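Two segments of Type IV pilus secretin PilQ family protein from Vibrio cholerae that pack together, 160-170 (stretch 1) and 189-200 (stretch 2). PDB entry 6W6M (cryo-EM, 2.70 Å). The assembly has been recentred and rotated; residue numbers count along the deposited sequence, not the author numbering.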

# COMPACT_ATOMS: atom_id res chain seq x y z
N SER A 160 -80.62 -44.92 37.33
CA SER A 160 -81.26 -46.22 37.43
C SER A 160 -80.36 -47.31 36.86
O SER A 160 -80.84 -48.33 36.35
CB SER A 160 -82.60 -46.22 36.71
OG SER A 160 -83.50 -45.30 37.30
N ILE A 161 -79.05 -47.10 36.95
CA ILE A 161 -78.06 -47.96 36.31
C ILE A 161 -77.31 -48.75 37.37
O ILE A 161 -76.85 -48.18 38.37
CB ILE A 161 -77.09 -47.14 35.44
CG1 ILE A 161 -77.59 -47.06 33.99
CG2 ILE A 161 -75.68 -47.73 35.48
CD1 ILE A 161 -78.89 -46.31 33.82
N ASN A 162 -77.20 -50.06 37.16
CA ASN A 162 -76.33 -50.91 37.97
C ASN A 162 -75.92 -52.08 37.08
O ASN A 162 -76.69 -53.02 36.89
CB ASN A 162 -77.03 -51.39 39.23
CG ASN A 162 -76.11 -52.16 40.16
OD1 ASN A 162 -75.06 -52.65 39.74
ND2 ASN A 162 -76.49 -52.26 41.42
N PHE A 163 -74.71 -52.00 36.52
CA PHE A 163 -74.22 -52.99 35.56
C PHE A 163 -72.94 -53.61 36.10
O PHE A 163 -71.92 -52.92 36.24
CB PHE A 163 -73.97 -52.35 34.19
CG PHE A 163 -75.13 -52.49 33.24
CD1 PHE A 163 -76.22 -53.27 33.57
CD2 PHE A 163 -75.12 -51.85 32.02
CE1 PHE A 163 -77.28 -53.41 32.70
CE2 PHE A 163 -76.17 -51.98 31.14
CZ PHE A 163 -77.25 -52.76 31.48
N GLN A 164 -72.99 -54.90 36.39
CA GLN A 164 -71.85 -55.65 36.90
C GLN A 164 -71.43 -56.65 35.83
O GLN A 164 -72.26 -57.42 35.34
CB GLN A 164 -72.20 -56.39 38.19
CG GLN A 164 -72.48 -55.47 39.37
CD GLN A 164 -72.89 -56.23 40.62
OE1 GLN A 164 -73.41 -57.34 40.53
NE2 GLN A 164 -72.66 -55.63 41.78
N ASP A 165 -70.14 -56.63 35.46
CA ASP A 165 -69.62 -57.54 34.45
C ASP A 165 -70.41 -57.41 33.15
O ASP A 165 -70.72 -58.39 32.47
CB ASP A 165 -69.60 -58.99 34.94
CG ASP A 165 -68.42 -59.28 35.85
OD1 ASP A 165 -67.34 -58.70 35.63
OD2 ASP A 165 -68.57 -60.09 36.79
N ILE A 166 -70.75 -56.18 32.82
CA ILE A 166 -71.49 -55.84 31.60
C ILE A 166 -70.50 -55.21 30.62
O ILE A 166 -69.76 -54.30 31.01
CB ILE A 166 -72.66 -54.88 31.88
CG1 ILE A 166 -73.74 -55.59 32.69
CG2 ILE A 166 -73.21 -54.33 30.58
CD1 ILE A 166 -74.67 -56.45 31.86
N PRO A 167 -70.45 -55.67 29.37
CA PRO A 167 -69.53 -55.06 28.41
C PRO A 167 -69.84 -53.59 28.19
O PRO A 167 -70.98 -53.14 28.33
CB PRO A 167 -69.76 -55.88 27.13
CG PRO A 167 -70.31 -57.18 27.61
CD PRO A 167 -71.14 -56.84 28.82
N VAL A 168 -68.80 -52.83 27.85
CA VAL A 168 -68.97 -51.40 27.59
C VAL A 168 -69.94 -51.18 26.44
O VAL A 168 -70.73 -50.23 26.45
CB VAL A 168 -67.60 -50.75 27.32
CG1 VAL A 168 -67.76 -49.29 26.98
CG2 VAL A 168 -66.69 -50.92 28.53
N ARG A 169 -69.91 -52.07 25.45
CA ARG A 169 -70.86 -51.99 24.34
C ARG A 169 -72.30 -52.06 24.84
O ARG A 169 -73.17 -51.32 24.35
CB ARG A 169 -70.58 -53.11 23.35
CG ARG A 169 -69.76 -54.23 23.95
CD ARG A 169 -69.64 -55.41 23.02
NE ARG A 169 -68.85 -56.49 23.62
CZ ARG A 169 -68.75 -57.71 23.11
NH1 ARG A 169 -69.39 -58.02 22.00
NH2 ARG A 169 -68.01 -58.62 23.72
N ASN A 170 -72.57 -52.92 25.82
CA ASN A 170 -73.95 -53.12 26.26
C ASN A 170 -74.45 -51.92 27.06
O ASN A 170 -75.58 -51.46 26.85
CB ASN A 170 -74.05 -54.40 27.08
CG ASN A 170 -75.41 -55.05 26.98
OD1 ASN A 170 -76.17 -54.77 26.05
ND2 ASN A 170 -75.72 -55.92 27.93
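Stretch 2 (189-200) VVGNLTLRLDGV

Stretch 2 lies alongside stretch 1 as an antiparallel strand, and backbone hydrogen bonds hold the two together. The shortest is at the far end of the ladder, where Val168 N donates to Gly191 O at 2.6 Å with an angle of 167° at the hydrogen. Three pairs form the rungs. Ile161 N donates to Leu197 O at 2.9 Å, and Leu197 N returns a bond to Ile161 O at 2.9 Å. Phe163 N donates to Leu195 O at 2.9 Å, and Leu195 N donates to Phe163 O at 2.9 Å. The last pair is longer: Ile166 N to Leu193 O is 3.2 Å, and Leu193 N to Ile166 O is 3.1 Å. Phe163 O also accepts a weak bond from Thr194 OG1 at 3.3 Å.

Two CA-H...O contacts supplement the ladder. Thr194 CA is 3.0 Å from Phe163 O, and Arg196 CA is 3.3 Å from Ile161 O.

Residues 192-197 of stretch 2 are extended. This strand runs against strand 161-163 with 163° between their N-to-C directions, and the axes approach to 4.6 Å. At the non-hydrogen-bonded pairs the CA atoms come closer. The CA atoms of Asn162 and Arg196 are 3.9 Å apart, against 5.4 Å for the CA atoms of Ile161 and Leu197.

Stretch 1 turns a corner at Gln164 and Asp165. Asp165 has positive phi (55°). The register shifts by one residue here: Phe163 faces Leu195, but Ile166 faces Leu193. Beyond the corner, Pro167 lies opposite Asn192, with their CA atoms 3.8 Å apart and their side chains diverging. Pro167 is the N-cap residue of the helix that begins at Val168.

Side chains alternate along the paired strands, with a break at Asp165. Ile161, Phe163 and Ile166 share one face with Leu193, Leu195 and Leu197. The ends of the three stretch 1 side chains lead away from stretch 2. Asn162 and Arg196 lie on the other face, where Asn162 CG is 3.4 Å from Arg196 CB. Gln164 and Thr194 are on that face too, with Gln164 CG 3.3 Å from Thr194 OG1.

The apolar packing is at the helix end. Val168 points toward stretch 2 and has the largest covered area of any residue in the contact, 81 Å². Its CG2 is 3.7 Å from Val190 CG1. Gly191, next to Val190, has phi 137° and psi -123°. A CB at these angles would jam against the preceding carbonyl O, so the backbone itself calls for glycine. Together the stretches bury 669 Å², both sides summed.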

# COMPACT_ATOMS: atom_id res chain seq x y z
N VAL A 189 -64.07 -52.44 21.20
CA VAL A 189 -63.73 -51.07 21.53
C VAL A 189 -62.95 -51.01 22.84
O VAL A 189 -61.76 -50.68 22.85
CB VAL A 189 -64.99 -50.19 21.65
N VAL A 190 -63.61 -51.36 23.95
CA VAL A 190 -63.01 -51.19 25.27
C VAL A 190 -63.00 -52.53 25.99
O VAL A 190 -61.94 -53.03 26.39
CB VAL A 190 -63.75 -50.13 26.10
CG1 VAL A 190 -63.19 -50.07 27.51
CG2 VAL A 190 -63.70 -48.77 25.41
N GLY A 191 -64.18 -53.11 26.18
CA GLY A 191 -64.32 -54.37 26.88
C GLY A 191 -65.48 -54.38 27.85
O GLY A 191 -66.63 -54.15 27.46
N ASN A 192 -65.19 -54.65 29.12
CA ASN A 192 -66.18 -54.87 30.15
C ASN A 192 -65.94 -53.92 31.32
O ASN A 192 -64.85 -53.34 31.45
CB ASN A 192 -66.14 -56.33 30.62
CG ASN A 192 -64.84 -56.70 31.29
OD1 ASN A 192 -64.22 -55.87 31.96
ND2 ASN A 192 -64.42 -57.94 31.12
N LEU A 193 -66.95 -53.75 32.17
CA LEU A 193 -66.80 -52.95 33.38
C LEU A 193 -67.90 -53.30 34.38
O LEU A 193 -68.63 -54.29 34.23
CB LEU A 193 -66.81 -51.45 33.07
CG LEU A 193 -65.50 -50.73 33.38
CD1 LEU A 193 -65.67 -49.22 33.31
CD2 LEU A 193 -64.96 -51.15 34.74
N THR A 194 -68.00 -52.48 35.42
CA THR A 194 -68.96 -52.67 36.50
C THR A 194 -69.05 -51.38 37.31
O THR A 194 -68.03 -50.87 37.77
CB THR A 194 -68.55 -53.84 37.40
OG1 THR A 194 -69.61 -54.14 38.32
CG2 THR A 194 -67.28 -53.52 38.17
N LEU A 195 -70.27 -50.87 37.47
CA LEU A 195 -70.53 -49.67 38.25
C LEU A 195 -72.04 -49.50 38.40
O LEU A 195 -72.83 -50.07 37.63
CB LEU A 195 -69.91 -48.42 37.60
CG LEU A 195 -69.93 -47.10 38.39
CD1 LEU A 195 -68.55 -46.46 38.47
CD2 LEU A 195 -70.93 -46.13 37.79
N ARG A 196 -72.43 -48.70 39.39
CA ARG A 196 -73.84 -48.45 39.69
C ARG A 196 -74.02 -47.00 40.11
O ARG A 196 -73.36 -46.53 41.04
CB ARG A 196 -74.33 -49.37 40.81
CG ARG A 196 -73.66 -49.14 42.15
CD ARG A 196 -74.17 -50.12 43.19
NE ARG A 196 -73.56 -49.90 44.50
CZ ARG A 196 -74.03 -49.07 45.42
NH1 ARG A 196 -75.13 -48.36 45.18
NH2 ARG A 196 -73.41 -48.94 46.59
N LEU A 197 -74.94 -46.31 39.44
CA LEU A 197 -75.27 -44.92 39.74
C LEU A 197 -76.70 -44.64 39.32
O LEU A 197 -77.30 -45.40 38.54
CB LEU A 197 -74.31 -43.95 39.05
CG LEU A 197 -72.91 -43.77 39.64
CD1 LEU A 197 -72.08 -42.82 38.79
CD2 LEU A 197 -73.00 -43.27 41.08
N ASP A 198 -77.25 -43.54 39.83
CA ASP A 198 -78.63 -43.17 39.54
C ASP A 198 -78.85 -41.70 39.89
O ASP A 198 -78.12 -41.12 40.69
CB ASP A 198 -79.62 -44.05 40.30
CG ASP A 198 -79.46 -43.95 41.81
OD1 ASP A 198 -78.54 -43.24 42.27
OD2 ASP A 198 -80.26 -44.57 42.53
N GLY A 199 -79.88 -41.11 39.27
CA GLY A 199 -80.29 -39.75 39.56
C GLY A 199 -79.27 -38.69 39.22
O GLY A 199 -78.95 -37.83 40.05
N VAL A 200 -78.75 -38.73 38.00
CA VAL A 200 -77.63 -37.87 37.60
C VAL A 200 -77.75 -37.56 36.11
O VAL A 200 -78.48 -38.25 35.39
CB VAL A 200 -76.29 -38.55 37.92
CG1 VAL A 200 -76.13 -38.73 39.43
CG2 VAL A 200 -76.20 -39.89 37.22